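Local structure of type I polyketide synthase PikAII (Streptomyces venezuelae, 3QP9) at residues A[26-31]-A[486-491]; A[31-36]-A[232-237]; A[159-164]-A[220-225]. The protein forms a C2-type ketoreductase domain of a modular polyketide synthase, which probably epimerises the alpha-carbon of the growing polyketide chain rather than reducing its ketone. All blocks are in the same frame, centred on the assembly; numbering follows the deposited sequence.

Interaction 1: residues A[26-31]-A[486-491]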
loop_
_atom_site.group_PDB
_atom_site.type_symbol
_atom_site.label_atom_id
_atom_site.label_comp_id
_atom_site.label_asym_id
_atom_site.label_seq_id
_atom_site.Cartn_x
_atom_site.Cartn_y
_atom_site.Cartn_z
ATOM N N ASP A 26 22.110 8.060 1.894
ATOM C CA ASP A 26 22.222 6.630 1.694
ATOM C C ASP A 26 21.770 5.901 2.969
ATOM O O ASP A 26 21.483 4.720 2.957
ATOM C CB ASP A 26 23.596 6.211 1.163
ATOM C CG ASP A 26 23.470 5.142 0.091
ATOM O OD1 ASP A 26 23.595 5.464 -1.140
ATOM O OD2 ASP A 26 23.170 3.987 0.485
ATOM N N SER A 27 21.658 6.618 4.073
ATOM C CA SER A 27 21.122 5.996 5.258
ATOM C C SER A 27 19.614 6.230 5.298
ATOM O O SER A 27 18.983 5.868 6.251
ATOM C CB SER A 27 21.776 6.543 6.540
ATOM O OG SER A 27 21.422 7.929 6.636
ATOM N N TRP A 28 19.019 6.785 4.241
ATOM C CA TRP A 28 17.537 6.877 4.175
ATOM C C TRP A 28 16.884 5.699 3.411
ATOM O O TRP A 28 15.676 5.692 3.295
ATOM C CB TRP A 28 17.088 8.179 3.459
ATOM C CG TRP A 28 17.535 9.448 4.095
ATOM C CD1 TRP A 28 18.168 9.607 5.282
ATOM C CD2 TRP A 28 17.276 10.756 3.599
ATOM N NE1 TRP A 28 18.415 10.942 5.492
ATOM C CE2 TRP A 28 17.817 11.670 4.515
ATOM C CE3 TRP A 28 16.687 11.247 2.427
ATOM C CZ2 TRP A 28 17.754 13.081 4.325
ATOM C CZ3 TRP A 28 16.607 12.651 2.252
ATOM C CH2 TRP A 28 17.131 13.537 3.220
ATOM N N ARG A 29 17.677 4.786 2.817
ATOM C CA ARG A 29 17.093 3.704 2.023
ATOM C C ARG A 29 16.703 2.467 2.809
ATOM O O ARG A 29 17.515 1.917 3.537
ATOM C CB ARG A 29 18.081 3.286 0.877
ATOM C CG ARG A 29 18.444 4.379 -0.056
ATOM C CD ARG A 29 19.685 3.885 -0.981
ATOM N NE ARG A 29 19.414 2.525 -1.470
ATOM C CZ ARG A 29 18.604 2.238 -2.500
ATOM N NH1 ARG A 29 18.423 0.974 -2.882
ATOM N NH2 ARG A 29 18.079 3.214 -3.258
ATOM N N TYR A 30 15.401 2.055 2.720
ATOM C CA TYR A 30 14.868 0.861 3.409
ATOM C C TYR A 30 14.145 0.063 2.414
ATOM O O TYR A 30 13.796 0.598 1.327
ATOM C CB TYR A 30 13.895 1.221 4.580
ATOM C CG TYR A 30 14.622 2.070 5.602
ATOM C CD1 TYR A 30 14.699 3.453 5.441
ATOM C CD2 TYR A 30 15.373 1.484 6.586
ATOM C CE1 TYR A 30 15.426 4.289 6.349
ATOM C CE2 TYR A 30 16.081 2.318 7.557
ATOM C CZ TYR A 30 16.104 3.694 7.364
ATOM O OH TYR A 30 16.798 4.450 8.260
ATOM N N ARG A 31 13.873 -1.199 2.724
ATOM C CA ARG A 31 12.957 -1.919 1.814
ATOM C C ARG A 31 12.275 -2.947 2.599
ATOM O O ARG A 31 12.735 -3.323 3.716
ATOM C CB ARG A 31 13.801 -2.610 0.690
ATOM C CG ARG A 31 14.963 -3.554 1.230
ATOM C CD ARG A 31 15.502 -4.680 0.212
ATOM N NE ARG A 31 16.926 -4.855 0.449
ATOM C CZ ARG A 31 17.524 -5.779 1.195
ATOM N NH1 ARG A 31 18.838 -5.717 1.324
ATOM N NH2 ARG A 31 16.884 -6.773 1.770
ATOM N N VAL A 486 11.317 0.806 -3.066
ATOM C CA VAL A 486 12.275 1.207 -2.035
ATOM C C VAL A 486 11.543 2.219 -1.107
ATOM O O VAL A 486 10.633 2.878 -1.538
ATOM C CB VAL A 486 13.494 1.828 -2.678
ATOM C CG1 VAL A 486 13.120 3.081 -3.458
ATOM C CG2 VAL A 486 14.600 2.103 -1.620
ATOM N N THR A 487 11.913 2.303 0.156
ATOM C CA THR A 487 11.388 3.350 1.079
ATOM C C THR A 487 12.517 4.396 1.306
ATOM O O THR A 487 13.612 4.040 1.671
ATOM C CB THR A 487 11.035 2.749 2.422
ATOM O OG1 THR A 487 9.980 1.861 2.190
ATOM C CG2 THR A 487 10.607 3.817 3.494
ATOM N N ILE A 488 12.194 5.690 1.196
ATOM C CA ILE A 488 13.195 6.703 1.445
ATOM C C ILE A 488 12.632 7.515 2.615
ATOM O O ILE A 488 11.658 8.205 2.459
ATOM C CB ILE A 488 13.345 7.553 0.250
ATOM C CG1 ILE A 488 13.807 6.628 -0.910
ATOM C CG2 ILE A 488 14.507 8.661 0.524
ATOM C CD1 ILE A 488 14.102 7.393 -2.159
ATOM N N ALA A 489 13.318 7.484 3.737
ATOM C CA ALA A 489 12.824 8.157 4.917
ATOM C C ALA A 489 13.997 8.485 5.880
ATOM O O ALA A 489 14.993 7.751 5.925
ATOM C CB ALA A 489 11.757 7.252 5.575
ATOM N N ASP A 490 13.931 9.636 6.554
ATOM C CA ASP A 490 14.964 10.065 7.477
ATOM C C ASP A 490 14.346 9.809 8.840
ATOM O O ASP A 490 13.477 10.581 9.270
ATOM C CB ASP A 490 15.271 11.586 7.257
ATOM C CG ASP A 490 16.415 12.079 8.153
ATOM O OD1 ASP A 490 16.841 11.306 9.041
ATOM O OD2 ASP A 490 16.917 13.209 7.976
ATOM N N VAL A 491 14.779 8.723 9.496
ATOM C CA VAL A 491 14.161 8.206 10.692
ATOM C C VAL A 491 15.241 8.112 11.801
ATOM O O VAL A 491 16.328 7.555 11.574
ATOM C CB VAL A 491 13.550 6.786 10.441
ATOM C CG1 VAL A 491 12.633 6.426 11.642
ATOM C CG2 VAL A 491 12.711 6.714 9.144
HETATM O O HOH W 1 16.603 7.139 7.809
HETATM O O HOH W 2 19.640 12.900 7.646
#
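Residues Trp28 to Tyr30 run antiparallel to Thr487 to Ala489; the axes of the short strands pass 4.5 Å apart, their directions differing by 141°, a marked twist. Three backbone hydrogen bonds join them: Ala489 N to Trp28 O (3.0 Å), Tyr30 N to Thr487 O (2.9 Å) and Thr487 N to Tyr30 O (2.8 Å). Arg29 and Ile488 form the non-hydrogen-bonded pair between. Asp490 CB lies over the five-membered ring of Trp28, 3.9 Å from its centroid, in a CH-pi contact. With CG anti to the backbone N (chi1 -177°), Asp490 carries its carboxylate along the indole, and a water in the ring plane links Trp28 NE1 to Asp490 OD2. Tryptophan suits the place, giving Asp490 CB a flat face and the water an N-H. Trp28 CE3 rests 3.9 Å from Ile488 CG2. On the face of the sheet that carries Thr487, Tyr30 turns its CE1 edge to Ala489 O; its OH bonds Trp493 NE1 and a water that also binds Val491 N, Ser27 O and Ala489 O. Val486 CG2 lies over one face of the Arg29 guanidinium, which salt-bridges Asp483. The N-terminal strand lies beside the last strand of the catalytic Rossmann sheet, joining the two ketoreductase subdomains.

Interaction 2: residues A[31-36]-A[232-237]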
loop_
_atom_site.group_PDB
_atom_site.type_symbol
_atom_site.label_atom_id
_atom_site.label_comp_id
_atom_site.label_asym_id
_atom_site.label_seq_id
_atom_site.Cartn_x
_atom_site.Cartn_y
_atom_site.Cartn_z
ATOM N N ARG A 31 13.873 -1.199 2.724
ATOM C CA ARG A 31 12.957 -1.919 1.814
ATOM C C ARG A 31 12.275 -2.947 2.599
ATOM O O ARG A 31 12.735 -3.323 3.716
ATOM C CB ARG A 31 13.801 -2.610 0.690
ATOM C CG ARG A 31 14.963 -3.554 1.230
ATOM C CD ARG A 31 15.502 -4.680 0.212
ATOM N NE ARG A 31 16.926 -4.855 0.449
ATOM C CZ ARG A 31 17.524 -5.779 1.195
ATOM N NH1 ARG A 31 18.838 -5.717 1.324
ATOM N NH2 ARG A 31 16.884 -6.773 1.770
ATOM N N ILE A 32 11.278 -3.582 2.001
ATOM C CA ILE A 32 10.552 -4.678 2.675
ATOM C C ILE A 32 11.121 -6.057 2.351
ATOM O O ILE A 32 11.311 -6.382 1.218
ATOM C CB ILE A 32 8.996 -4.616 2.409
ATOM C CG1 ILE A 32 8.341 -3.432 3.195
ATOM C CG2 ILE A 32 8.227 -5.949 2.818
ATOM C CD1 ILE A 32 8.384 -3.576 4.713
ATOM N N ASP A 33 11.487 -6.846 3.363
ATOM C CA ASP A 33 12.033 -8.198 3.055
ATOM C C ASP A 33 11.076 -9.187 3.725
ATOM O O ASP A 33 10.299 -8.792 4.595
ATOM C CB ASP A 33 13.451 -8.350 3.633
ATOM C CG ASP A 33 14.351 -9.073 2.687
ATOM O OD1 ASP A 33 15.508 -8.604 2.490
ATOM O OD2 ASP A 33 13.889 -10.083 2.065
ATOM N N TRP A 34 11.076 -10.434 3.281
ATOM C CA TRP A 34 10.200 -11.482 3.818
ATOM C C TRP A 34 11.063 -12.563 4.394
ATOM O O TRP A 34 11.868 -13.215 3.647
ATOM C CB TRP A 34 9.326 -11.996 2.645
ATOM C CG TRP A 34 8.259 -10.983 2.321
ATOM C CD1 TRP A 34 8.349 -9.960 1.440
ATOM C CD2 TRP A 34 6.955 -10.870 2.961
ATOM N NE1 TRP A 34 7.155 -9.189 1.499
ATOM C CE2 TRP A 34 6.316 -9.729 2.425
ATOM C CE3 TRP A 34 6.303 -11.609 3.991
ATOM C CZ2 TRP A 34 5.009 -9.315 2.814
ATOM C CZ3 TRP A 34 5.034 -11.189 4.425
ATOM C CH2 TRP A 34 4.378 -10.061 3.789
ATOM N N LYS A 35 11.052 -12.699 5.714
ATOM C CA LYS A 35 11.995 -13.592 6.401
ATOM C C LYS A 35 11.373 -14.998 6.481
ATOM O O LYS A 35 10.319 -15.190 7.064
ATOM C CB LYS A 35 12.200 -13.063 7.825
ATOM C CG LYS A 35 12.911 -13.962 8.763
ATOM C CD LYS A 35 12.807 -13.382 10.267
ATOM C CE LYS A 35 14.120 -13.649 11.065
ATOM N NZ LYS A 35 13.729 -14.007 12.484
ATOM N N ARG A 36 12.057 -15.990 5.923
ATOM C CA ARG A 36 11.589 -17.394 6.064
ATOM C C ARG A 36 11.529 -17.838 7.537
ATOM O O ARG A 36 12.557 -17.722 8.289
ATOM C CB ARG A 36 12.565 -18.293 5.281
ATOM C CG ARG A 36 12.526 -17.919 3.811
ATOM C CD ARG A 36 13.761 -18.481 3.062
ATOM N NE ARG A 36 13.329 -19.379 2.007
ATOM C CZ ARG A 36 12.941 -18.972 0.804
ATOM N NH1 ARG A 36 12.932 -17.654 0.491
ATOM N NH2 ARG A 36 12.555 -19.884 -0.078
ATOM N N ARG A 232 9.330 -7.743 7.134
ATOM C CA ARG A 232 10.396 -7.012 7.872
ATOM C C ARG A 232 10.760 -5.762 7.092
ATOM O O ARG A 232 10.936 -5.851 5.875
ATOM C CB ARG A 232 11.683 -7.955 7.935
ATOM C CG ARG A 232 11.545 -9.160 8.863
ATOM C CD ARG A 232 11.290 -8.679 10.360
ATOM N NE ARG A 232 11.333 -9.849 11.276
ATOM C CZ ARG A 232 10.268 -10.561 11.600
ATOM N NH1 ARG A 232 10.363 -11.566 12.445
ATOM N NH2 ARG A 232 9.093 -10.242 11.062
ATOM N N LEU A 233 10.908 -4.620 7.746
ATOM C CA LEU A 233 11.588 -3.453 7.155
ATOM C C LEU A 233 13.063 -3.496 7.466
ATOM O O LEU A 233 13.449 -3.578 8.620
ATOM C CB LEU A 233 10.945 -2.175 7.706
ATOM C CG LEU A 233 11.563 -0.909 7.101
ATOM C CD1 LEU A 233 10.864 -0.830 5.707
ATOM C CD2 LEU A 233 11.136 0.242 8.036
ATOM N N VAL A 234 13.908 -3.567 6.441
ATOM C CA VAL A 234 15.323 -3.613 6.648
ATOM C C VAL A 234 16.046 -2.490 5.886
ATOM O O VAL A 234 15.522 -1.892 4.927
ATOM C CB VAL A 234 15.939 -5.022 6.198
ATOM C CG1 VAL A 234 15.272 -6.210 7.067
ATOM C CG2 VAL A 234 15.782 -5.182 4.731
ATOM N N ARG A 235 17.304 -2.234 6.236
ATOM C CA ARG A 235 18.084 -1.272 5.426
ATOM C C ARG A 235 18.367 -1.831 4.065
ATOM O O ARG A 235 18.658 -3.030 3.893
ATOM C CB ARG A 235 19.463 -0.965 6.064
ATOM C CG ARG A 235 19.319 0.021 7.152
ATOM C CD ARG A 235 20.617 0.600 7.688
ATOM N NE ARG A 235 20.225 1.372 8.867
ATOM C CZ ARG A 235 19.749 2.607 8.845
ATOM N NH1 ARG A 235 19.382 3.208 10.001
ATOM N NH2 ARG A 235 19.659 3.238 7.679
ATOM N N ALA A 236 18.241 -0.978 3.085
ATOM C CA ALA A 236 18.572 -1.315 1.720
ATOM C C ALA A 236 19.790 -0.511 1.271
ATOM O O ALA A 236 19.714 0.251 0.325
ATOM C CB ALA A 236 17.380 -1.035 0.796
ATOM N N SER A 237 20.903 -0.616 1.976
ATOM C CA SER A 237 22.044 0.226 1.609
ATOM C C SER A 237 22.680 -0.139 0.182
ATOM O O SER A 237 22.337 -1.171 -0.407
ATOM C CB SER A 237 23.024 0.333 2.796
ATOM O OG SER A 237 22.376 1.138 3.817
HETATM O O HOH W 3 13.143 -11.541 13.282
#
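Arg31 to Asp33 and Arg232 to Val234 form an antiparallel ladder in which the N-terminal strand 29-36 lies beside strand 227-235, the last strand of the N-terminal half along the chain. Arg31 with Val234 and Asp33 with Arg232 are hydrogen-bonded pairs, each making two backbone bonds, among them Arg31 N to Val234 O (2.8 Å) and Arg232 N to Asp33 O. Ile32 and Leu233, the non-hydrogen-bonded pair between them, share one face of the sheet, where their side chains cross at about a right angle and Ile32 CD1 touches Leu233 CD1 at 3.8 Å. Branched aliphatic residues suit that side, since Leu233 goes on to pack against Trp407 and Trp493. The opposite face mixes charged groups with Val234. Arg31 has CG between its backbone N and carbonyl carbon (chi1 54°), which lays its chain across Ala236, CG to Ala236 CB 3.5 Å, and over Val234, whose CG2 lies over a face of the guanidinium, 3.5 Å from Arg31 NH2. The edge of the group meets the carboxylate of Asp33, two residues along the same strand and in its plane, in a salt bridge modelled too short for its exact length to be trusted. Further on, Lys35 crosses Arg232 at a slant, Lys35 CD 3.7 Å from Arg232 NH1. Lys35 NZ and Arg232 NH1 stand 4.2 Å apart, and one water accepts from both, 2.7 Å from Lys35 NZ and 2.9 Å from Arg232 NH1. Glu218 salt-bridges Arg232 NH1. The shared water bridges the two cations, and Glu218, paired with Arg232, probably offsets part of their repulsion, while the arginines and the lysine contribute aliphatic packing to this face as well as charge.

Interaction 3: residues A[159-164]-A[220-225]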
loop_
_atom_site.group_PDB
_atom_site.type_symbol
_atom_site.label_atom_id
_atom_site.label_comp_id
_atom_site.label_asym_id
_atom_site.label_seq_id
_atom_site.Cartn_x
_atom_site.Cartn_y
_atom_site.Cartn_z
ATOM N N VAL A 159 0.907 -9.798 -1.990
ATOM C CA VAL A 159 2.282 -9.336 -1.696
ATOM C C VAL A 159 3.222 -10.235 -2.505
ATOM O O VAL A 159 2.878 -11.354 -2.855
ATOM C CB VAL A 159 2.672 -9.390 -0.261
ATOM C CG1 VAL A 159 1.636 -8.467 0.650
ATOM C CG2 VAL A 159 2.638 -10.883 0.231
ATOM N N SER A 160 4.391 -9.726 -2.749
ATOM C CA SER A 160 5.495 -10.479 -3.405
ATOM C C SER A 160 6.612 -10.768 -2.379
ATOM O O SER A 160 7.159 -9.838 -1.831
ATOM C CB SER A 160 6.095 -9.604 -4.489
ATOM O OG SER A 160 7.304 -10.230 -4.977
ATOM N N VAL A 161 6.979 -12.007 -2.165
ATOM C CA VAL A 161 8.002 -12.350 -1.150
ATOM C C VAL A 161 9.391 -12.291 -1.766
ATOM O O VAL A 161 10.457 -12.364 -1.082
ATOM C CB VAL A 161 7.777 -13.713 -0.507
ATOM C CG1 VAL A 161 6.372 -13.738 0.219
ATOM C CG2 VAL A 161 8.019 -14.964 -1.409
ATOM N N GLY A 162 9.398 -12.162 -3.057
ATOM C CA GLY A 162 10.720 -12.038 -3.720
ATOM C C GLY A 162 10.664 -12.202 -5.180
ATOM O O GLY A 162 9.608 -12.000 -5.804
ATOM N N ARG A 163 11.841 -12.605 -5.711
ATOM C CA ARG A 163 12.146 -12.641 -7.098
ATOM C C ARG A 163 11.001 -13.220 -7.931
ATOM O O ARG A 163 10.443 -12.558 -8.813
ATOM C CB ARG A 163 13.478 -13.458 -7.325
ATOM C CG ARG A 163 14.344 -12.935 -8.446
ATOM C CD ARG A 163 15.162 -14.035 -9.263
ATOM N NE ARG A 163 15.675 -15.260 -8.568
ATOM C CZ ARG A 163 15.433 -16.524 -8.958
ATOM N NH1 ARG A 163 14.689 -16.798 -10.033
ATOM N NH2 ARG A 163 15.984 -17.558 -8.304
ATOM N N ALA A 164 10.671 -14.467 -7.696
ATOM C CA ALA A 164 9.832 -15.118 -8.699
ATOM C C ALA A 164 8.338 -15.025 -8.337
ATOM O O ALA A 164 7.468 -15.656 -8.962
ATOM C CB ALA A 164 10.314 -16.578 -8.951
ATOM N N GLN A 220 2.145 -10.482 10.122
ATOM C CA GLN A 220 2.132 -10.057 8.743
ATOM C C GLN A 220 2.866 -11.160 8.071
ATOM O O GLN A 220 4.087 -11.152 7.970
ATOM C CB GLN A 220 2.912 -8.700 8.500
ATOM C CG GLN A 220 2.227 -7.532 9.195
ATOM C CD GLN A 220 2.846 -6.142 8.973
ATOM O OE1 GLN A 220 2.819 -5.262 9.909
ATOM N NE2 GLN A 220 3.195 -5.858 7.785
ATOM N N VAL A 221 2.103 -12.102 7.581
ATOM C CA VAL A 221 2.632 -13.402 7.151
ATOM C C VAL A 221 2.216 -13.723 5.749
ATOM O O VAL A 221 1.070 -13.546 5.366
ATOM C CB VAL A 221 2.228 -14.544 8.141
ATOM C CG1 VAL A 221 2.873 -15.833 7.787
ATOM C CG2 VAL A 221 2.595 -14.189 9.588
ATOM N N ALA A 222 3.204 -14.196 4.939
ATOM C CA ALA A 222 2.925 -14.799 3.686
ATOM C C ALA A 222 3.087 -16.353 3.746
ATOM O O ALA A 222 3.973 -16.846 4.419
ATOM C CB ALA A 222 3.942 -14.220 2.629
ATOM N N VAL A 223 2.202 -17.095 3.052
ATOM C CA VAL A 223 2.140 -18.562 3.025
ATOM C C VAL A 223 2.524 -18.949 1.611
ATOM O O VAL A 223 1.845 -18.536 0.612
ATOM C CB VAL A 223 0.752 -19.039 3.206
ATOM C CG1 VAL A 223 0.731 -20.562 3.144
ATOM C CG2 VAL A 223 0.252 -18.508 4.554
ATOM N N ARG A 224 3.629 -19.682 1.480
ATOM C CA ARG A 224 4.136 -20.008 0.168
ATOM C C ARG A 224 4.411 -21.496 0.128
ATOM O O ARG A 224 4.332 -22.213 1.143
ATOM C CB ARG A 224 5.394 -19.177 -0.274
ATOM C CG ARG A 224 5.101 -17.620 -0.343
ATOM C CD ARG A 224 4.174 -17.340 -1.446
ATOM N NE ARG A 224 3.898 -15.926 -1.695
ATOM C CZ ARG A 224 2.804 -15.251 -1.288
ATOM N NH1 ARG A 224 2.673 -13.963 -1.622
ATOM N NH2 ARG A 224 1.880 -15.855 -0.564
ATOM N N ALA A 225 4.674 -21.983 -1.072
ATOM C CA ALA A 225 5.033 -23.399 -1.234
ATOM C C ALA A 225 6.211 -23.768 -0.313
ATOM O O ALA A 225 6.292 -24.868 0.185
ATOM C CB ALA A 225 5.406 -23.658 -2.730
#
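Val161, and to a lesser extent Val159, pack a loop against the strand 220-224 in the truncated Rossmann-like half of the ketoreductase: the loop follows strand 151-156 and precedes helix 170-185, and it lies over one face of the strand near its end. The contact is small, 179 Å² summed over both sides, apolar where Val161 meets Ala222 and polar where Arg224 reaches Val159. Val161 CG1 presses on Ala222 CB at 3.5 Å, a tight carbon pair, and a residue as small as alanine lets the valine come so near; Trp34 of the N-terminal strand packs against both. Arg224 and Val161 lie side by side and point opposite ways, with Val161 CG1 3.8 Å from Arg224 NE. A bend at chi2 (-68°) turns the chain back, which puts Ala222 CB over one face of the guanidinium. Arg224 NE salt-bridges Asp165, the next residue of the loop after 159-164, Arg224 NH1 salt-bridges Asp195 of strand 190-196, and Arg224 NH2 donates to Val223 O at 2.9 Å. The two carboxylates balance its charge and, with Val223 O, probably fix the guanidinium's rotation. Arg224 NH1 also reaches Val159 O at 2.9 Å, but the N-H points poorly, at 115°, and the bond is weak.

In the fold
From the N terminus, strand 29-36 serves interactions 1 and 2 in succession, with Arg31 shared. Residues 26-31 pair with 486-491 near the C-terminal end, so interaction 1 closes the longest loop, which encloses interaction 2; the shorter loop that interaction 2 closes at 232-237 in turn contains interaction 3, 159-164 with 220-225. The three are nested and none crosses another. Interactions 1 and 2 touch where Arg29 NE meets Ala236 O and Arg235 reaches Ser27 O. Trp34, on the same N-terminal strand, then lies against the loop and strand of interaction 3. One strand thus joins the catalytic part to the N-terminal half through its neighbours on both sides.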